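Local coordinates for protein putative phosphomethylpyrimidine kinase (Bacteroides thetaiotaomicron, PDB 3MBH) that probably phosphorylates pyridoxal with ATP, as a ribokinase-clan pyridoxal kinase, and binds pyridoxal, at residues A[56-68]-A[85-98]. Numbering follows the deposited sequence. Where two conformers were deposited one is given.
With PXL (3-hydroxy-5-(hydroxymethyl)-2-methylisonicotinaldehyde), chain G.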
ATOM      1  N   SER A  56      -5.483 -27.819  28.835  1.00 15.98           N
ATOM      2  CA  SER A  56      -6.850 -27.843  29.360  1.00 15.57           C
ATOM      3  C   SER A  56      -7.771 -28.142  28.200  1.00 15.39           C
ATOM      4  O   SER A  56      -7.456 -27.819  27.065  1.00 15.14           O
ATOM      5  CB  SER A  56      -7.233 -26.507  30.010  1.00 15.61           C
ATOM      6  OG  SER A  56      -7.286 -25.456  29.078  1.00 15.22           O
ATOM      7  N   PHE A  57      -8.907 -28.751  28.495  1.00 15.13           N
ATOM      8  CA  PHE A  57      -9.833 -29.115  27.455  1.00 16.06           C
ATOM      9  C   PHE A  57     -11.281 -29.055  27.972  1.00 16.25           C
ATOM     10  O   PHE A  57     -11.614 -29.678  28.957  1.00 15.62           O
ATOM     11  CB  PHE A  57      -9.518 -30.529  26.967  1.00 16.83           C
ATOM     12  CG  PHE A  57     -10.362 -30.958  25.832  1.00 17.98           C
ATOM     13  CD1 PHE A  57     -10.061 -30.556  24.556  1.00 19.13           C
ATOM     14  CD2 PHE A  57     -11.521 -31.697  26.043  1.00 21.02           C
ATOM     15  CE1 PHE A  57     -10.848 -30.913  23.479  1.00 20.42           C
ATOM     16  CE2 PHE A  57     -12.328 -32.057  24.968  1.00 18.62           C
ATOM     17  CZ  PHE A  57     -11.984 -31.682  23.688  1.00 21.39           C
ATOM     18  N   LEU A  58     -12.126 -28.286  27.295  1.00 16.22           N
ATOM     19  CA  LEU A  58     -13.545 -28.268  27.550  1.00 16.03           C
ATOM     20  C   LEU A  58     -14.291 -28.533  26.208  1.00 15.97           C
ATOM     21  O   LEU A  58     -14.229 -27.729  25.259  1.00 15.97           O
ATOM     22  CB  LEU A  58     -13.981 -26.926  28.127  1.00 15.74           C
ATOM     23  CG  LEU A  58     -15.479 -26.819  28.478  1.00 17.07           C
ATOM     24  CD1 LEU A  58     -15.937 -27.739  29.645  1.00 17.13           C
ATOM     25  CD2 LEU A  58     -15.801 -25.371  28.755  1.00 17.32           C
ATOM     26  N   ASP A  59     -15.054 -29.612  26.208  1.00 15.57           N
ATOM     27  CA  ASP A  59     -15.804 -30.110  25.056  1.00 15.93           C
ATOM     28  C   ASP A  59     -17.040 -29.265  24.975  1.00 15.42           C
ATOM     29  O   ASP A  59     -17.795 -29.216  25.929  1.00 15.63           O
ATOM     30  CB  ASP A  59     -16.201 -31.590  25.341  1.00 14.95           C
ATOM     31  CG  ASP A  59     -17.133 -32.208  24.255  1.00 18.48           C
ATOM     32  OD1 ASP A  59     -17.407 -31.614  23.192  1.00 19.12           O
ATOM     33  OD2 ASP A  59     -17.570 -33.362  24.474  1.00 23.21           O
ATOM     34  N   LEU A  60     -17.285 -28.616  23.856  1.00 15.73           N
ATOM     35  CA  LEU A  60     -18.490 -27.768  23.745  1.00 16.30           C
ATOM     36  C   LEU A  60     -19.658 -28.405  22.934  1.00 15.91           C
ATOM     37  O   LEU A  60     -20.591 -27.671  22.496  1.00 15.28           O
ATOM     38  CB  LEU A  60     -18.129 -26.391  23.183  1.00 15.53           C
ATOM     39  CG  LEU A  60     -17.218 -25.489  24.044  1.00 18.20           C
ATOM     40  CD1 LEU A  60     -16.855 -24.262  23.202  1.00 17.95           C
ATOM     41  CD2 LEU A  60     -17.895 -25.110  25.359  1.00 12.42           C
ATOM     42  N   THR A  61     -19.608 -29.735  22.762  1.00 15.61           N
ATOM     43  CA  THR A  61     -20.596 -30.476  21.971  1.00 16.33           C
ATOM     44  C   THR A  61     -22.010 -30.074  22.352  1.00 17.44           C
ATOM     45  O   THR A  61     -22.816 -29.770  21.481  1.00 16.54           O
ATOM     46  CB  THR A  61     -20.463 -32.019  22.128  1.00 15.44           C
ATOM     47  OG1 THR A  61     -19.133 -32.414  21.756  1.00 15.44           O
ATOM     48  CG2 THR A  61     -21.551 -32.825  21.279  1.00 15.24           C
ATOM     49  N   ASP A  62     -22.295 -30.061  23.649  1.00 17.54           N
ATOM     50  CA  ASP A  62     -23.640 -29.772  24.052  1.00 18.96           C
ATOM     51  C   ASP A  62     -24.081 -28.305  23.978  1.00 19.02           C
ATOM     52  O   ASP A  62     -25.281 -28.035  24.036  1.00 18.52           O
ATOM     53  CB  ASP A  62     -23.896 -30.360  25.404  1.00 20.80           C
ATOM     54  CG  ASP A  62     -23.752 -31.890  25.387  1.00 22.84           C
ATOM     55  OD1 ASP A  62     -24.258 -32.530  24.442  1.00 22.71           O
ATOM     56  OD2 ASP A  62     -23.101 -32.431  26.311  1.00 29.09           O
ATOM     57  N   GLU A  63     -23.148 -27.375  23.806  1.00 18.43           N
ATOM     58  CA  GLU A  63     -23.534 -25.986  23.579  1.00 17.69           C
ATOM     59  C   GLU A  63     -23.846 -25.701  22.107  1.00 16.56           C
ATOM     60  O   GLU A  63     -24.608 -24.782  21.808  1.00 16.12           O
ATOM     61  CB  GLU A  63     -22.452 -25.054  24.059  1.00 17.62           C
ATOM     62  CG  GLU A  63     -22.901 -23.609  24.257  1.00 17.87           C
ATOM     63  CD  GLU A  63     -24.006 -23.434  25.321  1.00 17.92           C
ATOM     64  OE1 GLU A  63     -24.135 -24.293  26.223  1.00 16.78           O
ATOM     65  OE2 GLU A  63     -24.745 -22.418  25.245  1.00 20.15           O
HETATM   66  N   MSE A  64     -23.276 -26.477  21.198  0.70 15.35           N
HETATM   67  CA  MSE A  64     -23.389 -26.205  19.767  0.70 15.63           C
HETATM   68  C   MSE A  64     -24.849 -26.224  19.265  0.70 15.69           C
HETATM   69  O   MSE A  64     -25.273 -25.315  18.555  0.70 15.57           O
HETATM   70  CB  MSE A  64     -22.489 -27.166  18.952  0.70 15.46           C
HETATM   71  CG  MSE A  64     -20.982 -26.917  19.145  0.70 16.97           C
HETATM   72 SE   MSE A  64     -19.782 -28.271  18.428  0.50 14.41          SE
HETATM   73  CE  MSE A  64     -20.864 -29.755  18.892  0.70 27.53           C
ATOM     74  N   PRO A  65     -25.631 -27.236  19.650  1.00 16.10           N
ATOM     75  CA  PRO A  65     -27.043 -27.171  19.225  1.00 16.34           C
ATOM     76  C   PRO A  65     -27.763 -25.922  19.754  1.00 16.37           C
ATOM     77  O   PRO A  65     -28.674 -25.394  19.104  1.00 15.61           O
ATOM     78  CB  PRO A  65     -27.675 -28.469  19.808  1.00 16.88           C
ATOM     79  CG  PRO A  65     -26.449 -29.396  20.011  1.00 17.03           C
ATOM     80  CD  PRO A  65     -25.350 -28.435  20.452  1.00 16.61           C
ATOM     81  N   LYS A  66     -27.371 -25.466  20.938  1.00 16.10           N
ATOM     82  CA  LYS A  66     -28.011 -24.285  21.536  1.00 16.05           C
ATOM     83  C   LYS A  66     -27.666 -23.036  20.729  1.00 15.31           C
ATOM     84  O   LYS A  66     -28.558 -22.193  20.463  1.00 16.02           O
ATOM     85  CB  LYS A  66     -27.568 -24.139  22.996  1.00 16.61           C
ATOM     86  CG  LYS A  66     -28.025 -25.320  23.885  1.00 18.25           C
ATOM     87  CD  LYS A  66     -27.554 -25.087  25.332  1.00 19.03           C
ATOM     88  CE  LYS A  66     -27.997 -26.171  26.241  1.00 22.58           C
ATOM     89  NZ  LYS A  66     -27.266 -26.033  27.493  1.00 24.34           N
ATOM     90  N   ILE A  67     -26.414 -22.953  20.274  1.00 15.11           N
ATOM     91  CA  ILE A  67     -25.977 -21.864  19.417  1.00 15.15           C
ATOM     92  C   ILE A  67     -26.682 -21.928  18.046  1.00 15.59           C
ATOM     93  O   ILE A  67     -27.255 -20.942  17.585  1.00 15.29           O
ATOM     94  CB  ILE A  67     -24.444 -21.854  19.241  1.00 15.47           C
ATOM     95  CG1 ILE A  67     -23.756 -21.483  20.571  1.00 15.24           C
ATOM     96  CG2 ILE A  67     -24.048 -20.885  18.147  1.00 12.02           C
ATOM     97  CD1 ILE A  67     -22.204 -21.849  20.584  1.00 13.62           C
ATOM     98  N   ILE A  68     -26.652 -23.089  17.400  1.00 16.23           N
ATOM     99  CA  ILE A  68     -27.356 -23.278  16.112  1.00 15.95           C
ATOM    100  C   ILE A  68     -28.826 -22.823  16.215  1.00 16.33           C
ATOM    101  O   ILE A  68     -29.343 -22.106  15.324  1.00 17.33           O
ATOM    102  CB  ILE A  68     -27.217 -24.727  15.669  1.00 17.26           C
ATOM    103  CG1 ILE A  68     -25.744 -25.009  15.302  1.00 16.62           C
ATOM    104  CG2 ILE A  68     -28.176 -25.079  14.484  1.00 14.85           C
ATOM    105  CD1 ILE A  68     -25.380 -26.534  15.157  1.00 17.66           C
ATOM    106  N   TYR A  85     -10.978 -28.715  13.577  1.00 14.58           N
ATOM    107  CA  TYR A  85     -10.865 -29.532  14.779  1.00 14.80           C
ATOM    108  C   TYR A  85     -12.213 -29.583  15.515  1.00 14.64           C
ATOM    109  O   TYR A  85     -12.742 -28.581  15.889  1.00 14.33           O
ATOM    110  CB  TYR A  85      -9.756 -28.978  15.671  1.00 15.33           C
ATOM    111  CG  TYR A  85      -9.412 -29.788  16.914  1.00 15.51           C
ATOM    112  CD1 TYR A  85     -10.255 -29.775  18.025  1.00 17.13           C
ATOM    113  CD2 TYR A  85      -8.258 -30.592  16.969  1.00 15.98           C
ATOM    114  CE1 TYR A  85      -9.965 -30.502  19.153  1.00 17.06           C
ATOM    115  CE2 TYR A  85      -7.962 -31.300  18.106  1.00 17.71           C
ATOM    116  CZ  TYR A  85      -8.839 -31.264  19.196  1.00 18.37           C
ATOM    117  OH  TYR A  85      -8.568 -31.956  20.345  1.00 18.86           O
ATOM    118  N   LEU A  86     -12.722 -30.781  15.744  1.00 15.40           N
ATOM    119  CA  LEU A  86     -13.979 -31.018  16.450  1.00 15.99           C
ATOM    120  C   LEU A  86     -13.720 -31.609  17.825  1.00 15.98           C
ATOM    121  O   LEU A  86     -12.724 -32.284  18.057  1.00 16.23           O
ATOM    122  CB  LEU A  86     -14.872 -31.975  15.651  1.00 16.16           C
ATOM    123  CG  LEU A  86     -15.129 -31.549  14.215  1.00 14.71           C
ATOM    124  CD1 LEU A  86     -16.046 -32.573  13.454  1.00 15.38           C
ATOM    125  CD2 LEU A  86     -15.734 -30.148  14.122  1.00 15.02           C
ATOM    126  N   GLY A  87     -14.594 -31.330  18.754  1.00 16.11           N
ATOM    127  CA  GLY A  87     -14.356 -31.668  20.156  1.00 15.88           C
ATOM    128  C   GLY A  87     -14.818 -33.023  20.673  1.00 17.23           C
ATOM    129  O   GLY A  87     -14.468 -33.397  21.790  1.00 16.89           O
ATOM    130  N   SER A  88     -15.629 -33.751  19.892  1.00 17.03           N
ATOM    131  CA  SER A  88     -15.976 -35.116  20.233  1.00 17.12           C
ATOM    132  C   SER A  88     -16.522 -35.805  18.974  1.00 17.54           C
ATOM    133  O   SER A  88     -16.885 -35.160  18.012  1.00 17.06           O
ATOM    134  CB  SER A  88     -17.047 -35.162  21.364  1.00 17.76           C
ATOM    135  OG  SER A  88     -18.354 -34.899  20.825  1.00 15.98           O
ATOM    136  N   PRO A  89     -16.619 -37.124  18.982  1.00 17.19           N
ATOM    137  CA  PRO A  89     -17.242 -37.785  17.825  1.00 17.31           C
ATOM    138  C   PRO A  89     -18.722 -37.465  17.592  1.00 16.48           C
ATOM    139  O   PRO A  89     -19.213 -37.632  16.472  1.00 16.13           O
ATOM    140  CB  PRO A  89     -17.031 -39.278  18.105  1.00 17.38           C
ATOM    141  CG  PRO A  89     -15.896 -39.281  19.125  1.00 20.04           C
ATOM    142  CD  PRO A  89     -16.013 -38.057  19.930  1.00 17.06           C
ATOM    143  N   ARG A  90     -19.424 -37.040  18.638  1.00 15.39           N
ATOM    144  CA  ARG A  90     -20.824 -36.643  18.541  1.00 15.46           C
ATOM    145  C   ARG A  90     -21.008 -35.377  17.657  1.00 15.12           C
ATOM    146  O   ARG A  90     -22.077 -35.105  17.160  1.00 15.09           O
ATOM    147  CB  ARG A  90     -21.403 -36.408  19.945  1.00 14.17           C
ATOM    148  CG  ARG A  90     -21.559 -37.683  20.723  1.00 15.63           C
ATOM    149  CD  ARG A  90     -21.814 -37.544  22.215  1.00 15.86           C
ATOM    150  NE  ARG A  90     -20.568 -37.154  22.901  1.00 16.03           N
ATOM    151  CZ  ARG A  90     -20.374 -36.008  23.538  1.00 16.47           C
ATOM    152  NH1 ARG A  90     -21.344 -35.119  23.671  1.00 12.88           N
ATOM    153  NH2 ARG A  90     -19.208 -35.781  24.126  1.00 16.60           N
ATOM    154  N   GLN A  91     -19.959 -34.601  17.493  1.00 15.55           N
ATOM    155  CA  GLN A  91     -20.065 -33.375  16.730  1.00 16.66           C
ATOM    156  C   GLN A  91     -20.226 -33.619  15.255  1.00 15.67           C
ATOM    157  O   GLN A  91     -20.797 -32.794  14.576  1.00 16.19           O
ATOM    158  CB  GLN A  91     -18.861 -32.447  16.972  1.00 15.83           C
ATOM    159  CG  GLN A  91     -18.760 -32.047  18.434  1.00 16.12           C
ATOM    160  CD  GLN A  91     -17.783 -30.930  18.707  1.00 14.41           C
ATOM    161  OE1 GLN A  91     -17.183 -30.391  17.776  1.00 13.33           O
ATOM    162  NE2 GLN A  91     -17.574 -30.618  19.990  1.00 14.15           N
ATOM    163  N   ILE A  92     -19.783 -34.760  14.758  1.00 16.16           N
ATOM    164  CA  ILE A  92     -19.847 -34.941  13.312  1.00 15.78           C
ATOM    165  C   ILE A  92     -21.292 -34.830  12.818  1.00 15.55           C
ATOM    166  O   ILE A  92     -21.577 -34.090  11.891  1.00 13.24           O
ATOM    167  CB  ILE A  92     -19.168 -36.194  12.811  1.00 15.97           C
ATOM    168  CG1 ILE A  92     -17.650 -35.937  12.722  1.00 15.64           C
ATOM    169  CG2 ILE A  92     -19.761 -36.567  11.391  1.00 14.11           C
ATOM    170  CD1 ILE A  92     -16.887 -35.934  14.138  1.00 15.42           C
ATOM    171  N   GLN A  93     -22.210 -35.462  13.509  1.00 15.53           N
ATOM    172  CA  GLN A  93     -23.602 -35.462  13.049  1.00 16.66           C
ATOM    173  C   GLN A  93     -24.299 -34.126  13.285  1.00 14.81           C
ATOM    174  O   GLN A  93     -25.130 -33.704  12.506  1.00 13.74           O
ATOM    175  CB  GLN A  93     -24.382 -36.609  13.672  1.00 16.08           C
ATOM    176  CG  GLN A  93     -24.293 -37.900  12.911  1.00 20.93           C
ATOM    177  CD  GLN A  93     -24.782 -37.813  11.423  1.00 24.73           C
ATOM    178  OE1 GLN A  93     -25.800 -37.175  11.089  1.00 25.54           O
ATOM    179  NE2 GLN A  93     -24.028 -38.441  10.552  1.00 24.88           N
ATOM    180  N   ILE A  94     -23.955 -33.479  14.372  1.00 15.39           N
ATOM    181  CA  ILE A  94     -24.436 -32.106  14.649  1.00 15.49           C
ATOM    182  C   ILE A  94     -23.991 -31.167  13.540  1.00 15.48           C
ATOM    183  O   ILE A  94     -24.770 -30.348  13.010  1.00 15.59           O
ATOM    184  CB  ILE A  94     -23.975 -31.576  16.025  1.00 15.17           C
ATOM    185  CG1 ILE A  94     -24.594 -32.441  17.121  1.00 15.23           C
ATOM    186  CG2 ILE A  94     -24.380 -30.086  16.176  1.00 14.92           C
ATOM    187  CD1 ILE A  94     -23.979 -32.285  18.534  1.00 14.98           C
ATOM    188  N   VAL A  95     -22.741 -31.313  13.156  1.00 15.55           N
ATOM    189  CA  VAL A  95     -22.172 -30.457  12.135  1.00 15.54           C
ATOM    190  C   VAL A  95     -22.744 -30.815  10.764  1.00 16.40           C
ATOM    191  O   VAL A  95     -23.038 -29.926   9.997  1.00 16.55           O
ATOM    192  CB  VAL A  95     -20.647 -30.511  12.156  1.00 15.23           C
ATOM    193  CG1 VAL A  95     -20.074 -29.728  10.983  1.00 15.72           C
ATOM    194  CG2 VAL A  95     -20.135 -29.910  13.517  1.00 14.95           C
ATOM    195  N   SER A  96     -22.912 -32.101  10.477  0.50 16.16           N
ATOM    196  CA  SER A  96     -23.548 -32.509   9.225  0.50 16.19           C
ATOM    197  C   SER A  96     -24.951 -31.901   9.072  0.50 16.58           C
ATOM    198  O   SER A  96     -25.315 -31.403   7.998  0.50 16.81           O
ATOM    199  CB  SER A  96     -23.599 -34.030   9.119  0.50 15.98           C
ATOM    200  OG  SER A  96     -22.317 -34.581   9.324  0.50 15.31           O
ATOM    201  N   ASP A  97     -25.729 -31.934  10.148  1.00 17.36           N
ATOM    202  CA  ASP A  97     -27.075 -31.316  10.161  1.00 17.61           C
ATOM    203  C   ASP A  97     -27.037 -29.808   9.998  1.00 18.01           C
ATOM    204  O   ASP A  97     -27.919 -29.241   9.361  1.00 17.32           O
ATOM    205  CB  ASP A  97     -27.826 -31.670  11.449  1.00 17.69           C
ATOM    206  CG  ASP A  97     -28.342 -33.099  11.438  1.00 19.48           C
ATOM    207  OD1 ASP A  97     -28.385 -33.689  10.347  1.00 23.38           O
ATOM    208  OD2 ASP A  97     -28.691 -33.646  12.506  1.00 23.91           O
ATOM    209  N   PHE A  98     -26.013 -29.167  10.571  1.00 17.93           N
ATOM    210  CA  PHE A  98     -25.815 -27.751  10.458  1.00 17.19           C
ATOM    211  C   PHE A  98     -25.595 -27.365   9.003  1.00 17.67           C
ATOM    212  O   PHE A  98     -26.281 -26.474   8.501  1.00 15.80           O
ATOM    213  CB  PHE A  98     -24.638 -27.311  11.322  1.00 17.26           C
ATOM    214  CG  PHE A  98     -24.255 -25.879  11.153  1.00 17.27           C
ATOM    215  CD1 PHE A  98     -25.154 -24.877  11.401  1.00 17.84           C
ATOM    216  CD2 PHE A  98     -22.984 -25.535  10.709  1.00 18.37           C
ATOM    217  CE1 PHE A  98     -24.791 -23.534  11.247  1.00 17.74           C
ATOM    218  CE2 PHE A  98     -22.607 -24.199  10.550  1.00 17.40           C
ATOM    219  CZ  PHE A  98     -23.520 -23.189  10.805  1.00 16.77           C
TER
HETATM  220  OP4 PXL G 400      -5.971 -27.881  13.105  1.00 34.53           O
HETATM  221  C5A PXL G 400      -4.910 -28.235  13.978  1.00 27.75           C
HETATM  222  C5  PXL G 400      -5.416 -28.165  15.423  1.00 24.58           C
HETATM  223  C6  PXL G 400      -6.555 -27.505  15.840  1.00 22.67           C
HETATM  224  N1  PXL G 400      -6.950 -27.513  17.113  1.00 21.31           N
HETATM  225  C2  PXL G 400      -6.304 -28.093  18.146  1.00 23.61           C
HETATM  226  C3  PXL G 400      -5.063 -28.814  17.831  1.00 23.63           C
HETATM  227  C4  PXL G 400      -4.642 -28.858  16.410  1.00 25.70           C
HETATM  228  C4A PXL G 400      -3.407 -29.483  15.940  1.00 27.24           C
HETATM  229  O4A PXL G 400      -2.652 -29.731  16.826  1.00 36.52           O
HETATM  230  O3  PXL G 400      -4.330 -29.486  18.732  1.00 25.80           O
HETATM  231  C2A PXL G 400      -6.918 -27.917  19.525  1.00 22.34           C
HETATM  232  O   HOH W   1     -20.621 -33.135  25.674  1.00 28.10           O
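Thr61 OG1 accepts from Ser88 OG at 2.8 Å and from Gln91 NE2 at 3.0 Å. The Gln91 bond is nearly straight (164°) and lies in the amide plane. Asp59 OD1 takes the backbone N of Thr61, closing an Asx turn. The other carboxylate oxygen, Asp59 OD2, makes a salt bridge to Arg90 NH2 at 2.9 Å. It is met nearly along its C-O axis, with carboxylate and guanidinium planes 63° apart. Water 1 joins Arg90 NH1 to Asp62 OD2. Gln91 OE1 accepts from Gly87 N, which comes from above the carbonyl plane, while Gln91 NE2 also reaches Thr43 O. With an alanine in place of Gln91, Gly87 N, Thr61 OG1 and Thr43 O would each probably lose a partner. With OG1 turned beside the backbone N (chi1 -57°), Thr61 CG2 meets Ile94 CD1 at 3.7 Å. Further along the near-parallel helices, Ile68 CD1 packs on Ile94 CG2 at 3.8 Å. Of the contact, Tyr85 alone lies against pyridoxal, by a ring face, with Phe57 at the edge of the Tyr85 ring; the polar network is set away from the ligand. Thr61 and Asp59 thus collect O-H and N-H donors from the Ser88-Gln91 turn. Arg90 probably balances the charge of Asp59, so the turn leading into the helix is held to the residues following strand 57-59.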